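Local coordinates for putative iron-regulated protein A (Parabacteroides distasonis ATCC 8503, PDB 4ECG) that binds calcium ions and is an imelysin-like, putatively iron-regulated protein that may act as a metalloendopeptidase, at residues 87-92 / 289-294; 107-112 / 147-152; 280-285 / 344-349. All coordinates share one frame; numbering follows the deposited sequence.

Interaction 1: residues 87-92 / 289-294. With CA (calcium ion), chain F.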
loop_
_atom_site.group_PDB
_atom_site.type_symbol
_atom_site.label_atom_id
_atom_site.label_comp_id
_atom_site.label_asym_id
_atom_site.label_seq_id
_atom_site.Cartn_x
_atom_site.Cartn_y
_atom_site.Cartn_z
ATOM N N PRO A 87 0.956 -2.594 -7.824
ATOM C CA PRO A 87 1.853 -3.408 -6.990
ATOM C C PRO A 87 2.293 -2.721 -5.722
ATOM O O PRO A 87 2.533 -3.378 -4.718
ATOM C CB PRO A 87 3.046 -3.726 -7.912
ATOM C CG PRO A 87 2.959 -2.736 -8.988
ATOM C CD PRO A 87 1.487 -2.415 -9.163
ATOM N N TRP A 88 2.367 -1.405 -5.756
ATOM C CA TRP A 88 2.716 -0.689 -4.566
ATOM C C TRP A 88 1.631 -0.897 -3.520
ATOM O O TRP A 88 1.933 -1.138 -2.364
ATOM C CB TRP A 88 2.918 0.799 -4.847
ATOM C CG TRP A 88 2.947 1.647 -3.604
ATOM C CD1 TRP A 88 2.034 2.597 -3.242
ATOM C CD2 TRP A 88 3.925 1.634 -2.519
ATOM N NE1 TRP A 88 2.359 3.153 -2.063
ATOM C CE2 TRP A 88 3.487 2.624 -1.575
ATOM C CE3 TRP A 88 5.072 0.928 -2.262
ATOM C CZ2 TRP A 88 4.152 2.874 -0.399
ATOM C CZ3 TRP A 88 5.759 1.184 -1.069
ATOM C CH2 TRP A 88 5.302 2.129 -0.160
ATOM N N GLU A 89 0.370 -0.796 -3.896
ATOM C CA GLU A 89 -0.674 -0.932 -2.903
ATOM C C GLU A 89 -0.834 -2.408 -2.505
ATOM O O GLU A 89 -1.208 -2.703 -1.377
ATOM C CB GLU A 89 -1.999 -0.370 -3.419
ATOM C CG GLU A 89 -2.083 1.116 -3.564
ATOM C CD GLU A 89 -1.917 1.870 -2.260
ATOM O OE1 GLU A 89 -2.792 1.840 -1.386
ATOM O OE2 GLU A 89 -0.897 2.531 -2.116
ATOM N N GLN A 90 -0.534 -3.316 -3.439
ATOM C CA GLN A 90 -0.469 -4.746 -3.171
ATOM C C GLN A 90 0.713 -5.125 -2.290
ATOM O O GLN A 90 0.911 -6.310 -1.990
ATOM C CB GLN A 90 -0.496 -5.565 -4.477
ATOM C CG GLN A 90 -1.858 -5.460 -5.163
ATOM C CD GLN A 90 -2.078 -6.429 -6.304
ATOM O OE1 GLN A 90 -1.181 -7.104 -6.741
ATOM N NE2 GLN A 90 -3.290 -6.463 -6.798
ATOM N N SER A 91 1.461 -4.127 -1.799
ATOM C CA SER A 91 2.633 -4.410 -0.976
ATOM C C SER A 91 2.511 -3.872 0.420
ATOM O O SER A 91 3.449 -3.995 1.210
ATOM C CB SER A 91 3.894 -3.849 -1.634
ATOM O OG SER A 91 4.045 -2.483 -1.350
ATOM N N GLU A 92 1.354 -3.315 0.754
ATOM C CA GLU A 92 1.179 -2.683 2.053
ATOM C C GLU A 92 0.987 -3.668 3.199
ATOM O O GLU A 92 0.997 -3.233 4.372
ATOM C CB GLU A 92 0.093 -1.604 2.034
ATOM C CG GLU A 92 0.551 -0.340 1.280
ATOM C CD GLU A 92 -0.237 0.940 1.589
ATOM O OE1 GLU A 92 -0.726 1.112 2.731
ATOM O OE2 GLU A 92 -0.318 1.802 0.668
ATOM N N LYS A 289 -8.951 -2.071 -2.089
ATOM C CA LYS A 289 -8.996 -3.440 -2.553
ATOM C C LYS A 289 -7.589 -4.004 -2.700
ATOM O O LYS A 289 -7.330 -5.159 -2.287
ATOM C CB LYS A 289 -9.765 -3.553 -3.911
ATOM C CG LYS A 289 -9.738 -4.929 -4.570
ATOM C CD LYS A 289 -9.842 -4.856 -6.094
ATOM C CE LYS A 289 -8.484 -4.639 -6.738
ATOM N NZ LYS A 289 -8.604 -4.362 -8.185
ATOM N N ASN A 290 -6.679 -3.228 -3.306
ATOM C CA ASN A 290 -5.332 -3.786 -3.525
ATOM C C ASN A 290 -4.591 -4.008 -2.192
ATOM O O ASN A 290 -3.884 -5.006 -2.047
ATOM C CB ASN A 290 -4.526 -2.965 -4.520
ATOM C CG ASN A 290 -4.921 -3.258 -5.965
ATOM O OD1 ASN A 290 -5.083 -4.435 -6.356
ATOM N ND2 ASN A 290 -4.992 -2.194 -6.792
ATOM N N ASN A 291 -4.779 -3.104 -1.233
ATOM C CA ASN A 291 -4.276 -3.331 0.103
ATOM C C ASN A 291 -4.750 -4.657 0.753
ATOM O O ASN A 291 -4.012 -5.303 1.510
ATOM C CB ASN A 291 -4.727 -2.227 1.028
ATOM C CG ASN A 291 -4.166 -0.862 0.692
ATOM O OD1 ASN A 291 -4.799 0.150 1.022
ATOM N ND2 ASN A 291 -2.984 -0.813 0.060
ATOM N N ILE A 292 -5.978 -5.072 0.480
ATOM C CA ILE A 292 -6.436 -6.339 1.046
ATOM C C ILE A 292 -5.926 -7.479 0.164
ATOM O O ILE A 292 -5.610 -8.516 0.669
ATOM C CB ILE A 292 -7.949 -6.352 1.217
ATOM C CG1 ILE A 292 -8.382 -5.145 2.056
ATOM C CG2 ILE A 292 -8.400 -7.670 1.817
ATOM C CD1 ILE A 292 -7.745 -5.009 3.453
ATOM N N VAL A 293 -5.744 -7.263 -1.136
ATOM C CA VAL A 293 -5.117 -8.294 -2.003
ATOM C C VAL A 293 -3.705 -8.579 -1.464
ATOM O O VAL A 293 -3.262 -9.696 -1.453
ATOM C CB VAL A 293 -5.169 -7.967 -3.540
ATOM C CG1 VAL A 293 -4.428 -8.995 -4.385
ATOM C CG2 VAL A 293 -6.577 -8.000 -4.044
ATOM N N SER A 294 -3.016 -7.576 -0.972
ATOM C CA SER A 294 -1.720 -7.784 -0.350
ATOM C C SER A 294 -1.787 -8.808 0.782
ATOM O O SER A 294 -0.900 -9.668 0.877
ATOM C CB SER A 294 -1.169 -6.456 0.202
ATOM O OG SER A 294 0.175 -6.581 0.577
HETATM CA CA CA F . -0.997 4.464 0.617
#

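Interaction 2: residues 107-112 / 147-152. With CA (calcium ion), chain F; CA (calcium ion), chain K.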
loop_
_atom_site.group_PDB
_atom_site.type_symbol
_atom_site.label_atom_id
_atom_site.label_comp_id
_atom_site.label_asym_id
_atom_site.label_seq_id
_atom_site.Cartn_x
_atom_site.Cartn_y
_atom_site.Cartn_z
ATOM N N SER A 107 8.215 8.651 1.770
ATOM C CA SER A 107 8.875 9.343 0.678
ATOM C C SER A 107 8.070 9.176 -0.614
ATOM O O SER A 107 7.941 10.101 -1.386
ATOM C CB SER A 107 10.308 8.855 0.506
ATOM O OG SER A 107 10.998 9.655 -0.453
ATOM N N LEU A 108 7.519 7.994 -0.811
ATOM C CA LEU A 108 6.805 7.611 -2.030
ATOM C C LEU A 108 5.353 8.060 -2.027
ATOM O O LEU A 108 4.780 8.187 -3.089
ATOM C CB LEU A 108 6.796 6.081 -2.147
ATOM C CG LEU A 108 7.962 5.426 -2.885
ATOM C CD1 LEU A 108 7.989 3.959 -2.535
ATOM C CD2 LEU A 108 7.821 5.679 -4.406
ATOM N N ASP A 109 4.729 8.269 -0.849
ATOM C CA ASP A 109 3.276 8.208 -0.819
ATOM C C ASP A 109 2.660 8.953 0.355
ATOM O O ASP A 109 1.692 8.491 0.958
ATOM C CB ASP A 109 2.854 6.726 -0.839
ATOM C CG ASP A 109 1.384 6.485 -1.307
ATOM O OD1 ASP A 109 0.815 7.271 -2.109
ATOM O OD2 ASP A 109 0.817 5.435 -0.881
ATOM N N SER A 110 3.156 10.156 0.621
ATOM C CA SER A 110 2.557 10.958 1.670
ATOM C C SER A 110 1.184 11.505 1.274
ATOM O O SER A 110 0.956 11.940 0.132
ATOM C CB SER A 110 3.503 12.094 2.112
ATOM O OG SER A 110 4.708 11.572 2.662
ATOM N N TRP A 111 0.284 11.490 2.253
ATOM C CA TRP A 111 -1.030 12.105 2.166
ATOM C C TRP A 111 -1.447 12.603 3.546
ATOM O O TRP A 111 -1.178 11.940 4.575
ATOM C CB TRP A 111 -2.030 11.062 1.660
ATOM C CG TRP A 111 -3.390 11.631 1.408
ATOM C CD1 TRP A 111 -4.517 11.524 2.207
ATOM C CD2 TRP A 111 -3.801 12.474 0.286
ATOM N NE1 TRP A 111 -5.564 12.244 1.679
ATOM C CE2 TRP A 111 -5.194 12.840 0.533
ATOM C CE3 TRP A 111 -3.151 13.014 -0.811
ATOM C CZ2 TRP A 111 -5.894 13.658 -0.329
ATOM C CZ3 TRP A 111 -3.862 13.830 -1.681
ATOM C CH2 TRP A 111 -5.206 14.137 -1.453
ATOM N N PRO A 112 -2.069 13.795 3.613
ATOM C CA PRO A 112 -2.278 14.770 2.523
ATOM C C PRO A 112 -1.006 15.559 2.174
ATOM O O PRO A 112 0.046 15.368 2.794
ATOM C CB PRO A 112 -3.341 15.726 3.099
ATOM C CG PRO A 112 -3.094 15.674 4.557
ATOM C CD PRO A 112 -2.636 14.276 4.880
ATOM N N GLY A 147 6.061 12.533 -4.223
ATOM C CA GLY A 147 5.431 11.217 -4.117
ATOM C C GLY A 147 4.280 11.061 -5.096
ATOM O O GLY A 147 4.012 11.994 -5.888
ATOM N N PHE A 148 3.632 9.886 -5.027
ATOM C CA PHE A 148 2.517 9.503 -5.920
ATOM C C PHE A 148 1.431 10.583 -6.035
ATOM O O PHE A 148 0.899 10.841 -7.102
ATOM C CB PHE A 148 1.803 8.267 -5.407
ATOM C CG PHE A 148 2.358 6.967 -5.883
ATOM C CD1 PHE A 148 1.918 6.416 -7.047
ATOM C CD2 PHE A 148 3.231 6.250 -5.091
ATOM C CE1 PHE A 148 2.362 5.194 -7.458
ATOM C CE2 PHE A 148 3.689 5.024 -5.485
ATOM C CZ PHE A 148 3.251 4.502 -6.686
ATOM N N HIS A 149 1.129 11.219 -4.933
ATOM C CA HIS A 149 -0.011 12.134 -4.931
ATOM C C HIS A 149 0.297 13.501 -5.473
ATOM O O HIS A 149 -0.604 14.192 -5.934
ATOM C CB HIS A 149 -0.664 12.178 -3.549
ATOM C CG HIS A 149 -1.195 10.824 -3.104
ATOM N ND1 HIS A 149 -2.152 10.160 -3.788
ATOM C CD2 HIS A 149 -0.814 10.001 -2.069
ATOM C CE1 HIS A 149 -2.378 8.992 -3.200
ATOM N NE2 HIS A 149 -1.563 8.892 -2.137
ATOM N N THR A 150 1.566 13.904 -5.469
ATOM C CA THR A 150 1.914 15.183 -6.062
ATOM C C THR A 150 1.848 14.994 -7.603
ATOM O O THR A 150 1.289 15.832 -8.293
ATOM C CB THR A 150 3.289 15.728 -5.586
ATOM O OG1 THR A 150 3.248 15.958 -4.185
ATOM C CG2 THR A 150 3.654 17.041 -6.284
ATOM N N ALA A 151 2.427 13.916 -8.118
ATOM C CA ALA A 151 2.321 13.534 -9.536
ATOM C C ALA A 151 0.814 13.436 -9.934
ATOM O O ALA A 151 0.395 14.026 -10.902
ATOM C CB ALA A 151 3.074 12.209 -9.784
ATOM N N GLU A 152 0.012 12.789 -9.097
ATOM C CA GLU A 152 -1.420 12.570 -9.332
ATOM C C GLU A 152 -2.119 13.877 -9.527
ATOM O O GLU A 152 -2.940 14.032 -10.454
ATOM C CB GLU A 152 -2.038 11.854 -8.110
ATOM C CG GLU A 152 -3.434 11.276 -8.321
ATOM C CD GLU A 152 -4.170 10.912 -7.038
ATOM O OE1 GLU A 152 -3.650 11.142 -5.888
ATOM O OE2 GLU A 152 -5.303 10.428 -7.209
HETATM CA CA CA F . -0.997 4.464 0.617
HETATM CA CA CA K . -0.886 10.695 6.525
HETATM O O HOH W 1 2.448 11.679 -2.259
HETATM O O HOH W 2 1.195 11.433 5.592
HETATM O O HOH W 3 -3.023 11.623 7.279
HETATM O O HOH W 4 -0.642 9.085 4.690
#

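Interaction 3: residues 280-285 / 344-349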
loop_
_atom_site.group_PDB
_atom_site.type_symbol
_atom_site.label_atom_id
_atom_site.label_comp_id
_atom_site.label_asym_id
_atom_site.label_seq_id
_atom_site.Cartn_x
_atom_site.Cartn_y
_atom_site.Cartn_z
ATOM N N TYR A 280 -7.923 12.610 -6.451
ATOM C CA TYR A 280 -7.616 13.343 -7.694
ATOM C C TYR A 280 -7.913 12.486 -8.923
ATOM O O TYR A 280 -8.485 12.963 -9.912
ATOM C CB TYR A 280 -6.151 13.841 -7.732
ATOM C CG TYR A 280 -5.738 14.711 -6.559
ATOM C CD1 TYR A 280 -6.617 15.653 -5.990
ATOM C CD2 TYR A 280 -4.468 14.617 -6.021
ATOM C CE1 TYR A 280 -6.215 16.463 -4.928
ATOM C CE2 TYR A 280 -4.088 15.396 -4.950
ATOM C CZ TYR A 280 -4.943 16.324 -4.404
ATOM O OH TYR A 280 -4.529 17.098 -3.303
ATOM N N SER A 281 -7.559 11.203 -8.836
ATOM C CA SER A 281 -7.635 10.298 -9.946
ATOM C C SER A 281 -8.764 9.285 -9.800
ATOM O O SER A 281 -8.968 8.463 -10.723
ATOM C CB SER A 281 -6.308 9.538 -10.087
ATOM O OG SER A 281 -6.072 8.727 -8.967
ATOM N N TRP A 282 -9.481 9.332 -8.682
ATOM C CA TRP A 282 -10.512 8.307 -8.366
ATOM C C TRP A 282 -9.894 6.920 -8.331
ATOM O O TRP A 282 -10.345 6.027 -9.014
ATOM C CB TRP A 282 -11.671 8.317 -9.386
ATOM C CG TRP A 282 -12.502 9.586 -9.463
ATOM C CD1 TRP A 282 -12.237 10.820 -8.878
ATOM C CD2 TRP A 282 -13.768 9.802 -10.216
ATOM N NE1 TRP A 282 -13.209 11.729 -9.196
ATOM C CE2 TRP A 282 -14.152 11.186 -9.976
ATOM C CE3 TRP A 282 -14.561 9.018 -11.043
ATOM C CZ2 TRP A 282 -15.296 11.744 -10.534
ATOM C CZ3 TRP A 282 -15.710 9.578 -11.618
ATOM C CH2 TRP A 282 -16.072 10.910 -11.372
ATOM N N ASN A 283 -8.820 6.738 -7.570
ATOM C CA ASN A 283 -8.167 5.451 -7.493
ATOM C C ASN A 283 -8.362 4.875 -6.113
ATOM O O ASN A 283 -7.733 3.900 -5.776
ATOM C CB ASN A 283 -6.660 5.561 -7.842
ATOM C CG ASN A 283 -6.116 4.362 -8.652
ATOM O OD1 ASN A 283 -6.386 4.195 -9.866
ATOM N ND2 ASN A 283 -5.253 3.588 -8.004
ATOM N N SER A 284 -9.262 5.433 -5.330
ATOM C CA SER A 284 -9.264 5.120 -3.902
ATOM C C SER A 284 -9.702 3.685 -3.632
ATOM O O SER A 284 -8.989 2.913 -2.942
ATOM C CB SER A 284 -10.141 6.103 -3.156
ATOM O OG SER A 284 -9.954 7.400 -3.720
ATOM N N LEU A 285 -10.856 3.330 -4.182
ATOM C CA LEU A 285 -11.381 1.960 -4.032
ATOM C C LEU A 285 -10.459 0.909 -4.625
ATOM O O LEU A 285 -10.315 -0.142 -4.036
ATOM C CB LEU A 285 -12.800 1.816 -4.602
ATOM C CG LEU A 285 -13.860 2.665 -3.863
ATOM C CD1 LEU A 285 -15.192 2.629 -4.598
ATOM C CD2 LEU A 285 -13.982 2.253 -2.391
ATOM N N ILE A 344 -18.791 -0.781 -2.426
ATOM C CA ILE A 344 -18.905 0.688 -2.164
ATOM C C ILE A 344 -19.031 1.426 -3.479
ATOM O O ILE A 344 -18.365 1.098 -4.475
ATOM C CB ILE A 344 -17.744 1.317 -1.336
ATOM C CG1 ILE A 344 -17.688 0.676 0.068
ATOM C CG2 ILE A 344 -17.937 2.831 -1.194
ATOM C CD1 ILE A 344 -16.393 0.833 0.807
ATOM N N GLY A 345 -19.882 2.445 -3.460
ATOM C CA GLY A 345 -20.166 3.215 -4.646
ATOM C C GLY A 345 -18.949 3.951 -5.168
ATOM O O GLY A 345 -18.251 4.582 -4.431
ATOM N N TYR A 346 -18.754 3.901 -6.479
ATOM C CA TYR A 346 -17.604 4.471 -7.150
ATOM C C TYR A 346 -17.963 5.762 -7.822
ATOM O O TYR A 346 -19.032 5.873 -8.444
ATOM C CB TYR A 346 -17.099 3.494 -8.227
ATOM C CG TYR A 346 -16.042 4.079 -9.158
ATOM C CD1 TYR A 346 -14.698 4.004 -8.846
ATOM C CD2 TYR A 346 -16.406 4.721 -10.346
ATOM C CE1 TYR A 346 -13.740 4.528 -9.716
ATOM C CE2 TYR A 346 -15.454 5.249 -11.209
ATOM C CZ TYR A 346 -14.135 5.146 -10.884
ATOM O OH TYR A 346 -13.209 5.630 -11.719
ATOM N N PRO A 347 -17.066 6.748 -7.751
ATOM C CA PRO A 347 -15.830 6.743 -6.991
ATOM C C PRO A 347 -16.163 7.031 -5.531
ATOM O O PRO A 347 -17.207 7.610 -5.269
ATOM C CB PRO A 347 -15.082 7.910 -7.599
ATOM C CG PRO A 347 -16.169 8.920 -7.874
ATOM C CD PRO A 347 -17.359 8.085 -8.298
ATOM N N PHE A 348 -15.277 6.677 -4.601
ATOM C CA PHE A 348 -15.490 6.893 -3.119
ATOM C C PHE A 348 -15.686 8.351 -2.804
ATOM O O PHE A 348 -16.498 8.706 -1.973
ATOM C CB PHE A 348 -14.254 6.438 -2.374
ATOM C CG PHE A 348 -14.388 6.362 -0.863
ATOM C CD1 PHE A 348 -15.551 5.902 -0.249
ATOM C CD2 PHE A 348 -13.300 6.669 -0.067
ATOM C CE1 PHE A 348 -15.616 5.782 1.118
ATOM C CE2 PHE A 348 -13.352 6.556 1.307
ATOM C CZ PHE A 348 -14.511 6.109 1.899
ATOM N N ARG A 349 -14.939 9.220 -3.459
ATOM C CA ARG A 349 -15.168 10.661 -3.201
ATOM C C ARG A 349 -16.547 11.208 -3.445
ATOM O O ARG A 349 -16.817 12.305 -2.960
ATOM C CB ARG A 349 -14.118 11.565 -3.875
ATOM C CG ARG A 349 -14.079 11.522 -5.381
ATOM C CD ARG A 349 -15.087 12.408 -6.021
ATOM N NE ARG A 349 -14.612 13.748 -6.223
ATOM C CZ ARG A 349 -15.124 14.839 -5.660
ATOM N NH1 ARG A 349 -16.093 14.782 -4.758
ATOM N NH2 ARG A 349 -14.659 16.017 -6.038
HETATM O O HOH W 5 -12.324 8.485 -4.708
#

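Interaction 1: residues 87-92 / 289-294
Gln90 and Ser294 bring the two backbones together, their CA atoms 4.3 Å apart, where a type I turn from Glu89 to Glu92 follows the end of helix 71-89 and meets helix 284-300. The contact is buried and almost wholly polar. The amide of Asn291 makes two of the four hydrogen bonds. Its ND2 donates to the carbonyl O of Glu89 at 3.0 Å, with that acceptor close to the amide plane. The same ND2 donates to Glu89 OE1, also at 3.0 Å, but meets it from above the carboxylate plane. Glu89 comes back to this nitrogen because its chain bends at chi2 (-62°). The other end of the Asn291 amide, OD1, accepts from Lys250 NZ, so the amide has partners at both ends and is unlikely to turn over.

One helical turn on, Ser294 OG donates to Gln90 O at 2.7 Å and approaches from above the carbonyl plane. It also bonds to the backbone N of Ala93, just past the turn. The Gln90 chain is extended beyond CG (chi2 -169°), which carries NE2 to Asn290 OD1 at 2.7 Å as a donor. The two amide planes are 71° apart, and NE2 also lies against CG1 of Val293. Gln90 OE1 accepts from Arg303.

The turn ends at a calcium ion bound by Glu92 OE2 and by Asp109 OD2. Glu89 OE2 lies 3.3 Å from the ion in this model, beyond a normal bond, although Glu89 has been seen as a ligand of this calcium site. OE2 of Glu89 and OE2 of Glu92 are only 2.9 Å apart. Two carboxylate oxygens so close would repel each other. The nearby calcium, and more weakly Lys250, probably offset this, while Asn291 holds Glu89 in place beside the site.

Interaction 2: residues 107-112 / 147-152
Gly147, His149 and Glu152 belong to the GxHxxE motif of imelysin-like proteins, which here lies on helix 147-155, against residues Leu108 to Trp111. Phe148 N donates to Leu108 O at 2.8 Å in a nearly straight bond (169°). Gly147 has a positive phi (85°), and its CA passes 3.3 Å from Leu108 O. A water joins the next pair, bound to Ser110 O and to His149 N.

The imidazole of His149 is held on both nitrogens. ND1 donates to Glu152 OE1 at 2.8 Å, with the acceptor in the ring plane and met on the syn side but tilted from the carboxylate plane. NE2 bonds to Glu277. Asp109 OD1 is also 2.9 Å from NE2, but the angle is poor. This oxygen instead makes a salt bridge with Arg85, while OD2 accepts from Trp88 NE1 and binds a calcium ion shared with Glu92. Trp111 turns its edge, through CE3, to a face of His149, with centroids 5.1 Å apart. Its carbonyl O binds a second calcium at 2.3 Å.

An alanine in place of His149 would probably leave Glu152 OE1 and Glu277 without their imidazole partner and open a gap beside the Trp111 edge. The imidazole sits between two carboxylates, with calcium ligand Asp109 alongside, consistent with a metal-binding role for the motif as in imelysin-like relatives.

Interaction 3: residues 280-285 / 344-349
Trp282 receives Pro347 on one face of its indole. Pro347 CG sits 3.5 Å from the centroid of the six-membered ring, only 13° off the normal, a CH-pi contact. The Trp282 edge at CE3 turns to the face of Tyr346 in an offset edge-to-face pair, planes at 81°, and Tyr346 OH lies at that edge 3.7 Å from CE3. Leu285 packs on the rest of the loop. Its CD1 is 3.5 Å from Ile344 O, CD2 meets Ile344 CB, and CG meets Phe348 CB.

The cis peptide between Tyr346 and Pro347 sets the proline beside the tyrosine ring, with Pro347 CB over that ring's centre. Trp282 NE1 bonds to Asp158 OD1, the same oxygen that makes a salt bridge with Arg349 NE. CG of Arg349 sits between the backbone N and the carbonyl carbon (chi1 63°) and the chain bends again at chi2, which lays CD 3.8 Å from Trp282 NE1. NH1 reaches Ala265 O. A water links Ser284 OG to Arg349 N, and Ser284 OG also bonds to Glu277 O.

Residues 280-285 lead into helix 284-300. Residues 344-349 lie in the loop between helix 324-343 and helix 355-377, on which Ile344 and Phe348 also pack. Asp158 lies between the short strands 156-157 and 160-161.

From the N terminus, helix 71-89 ends in segment 87-92, which meets 289-294 on helix 284-300 and closes interaction 1. Within that long loop, 107-112 meets 147-152, so interaction 2 is nested inside interaction 1 and closes a loop of 34 residues. Interaction 3 opens at 280-285, after interaction 2 has closed, and ends at 344-349. It crosses interaction 1, and both use helix 284-300. Interactions 1 and 2 share a calcium ion, and Trp88 packs on Leu108 and Phe148. Interactions 2 and 3 meet at Glu152 and Ser281. Together they tie helices 71-89, 104-109 and 147-155 to helix 284-300 and the loop before helix 355-377.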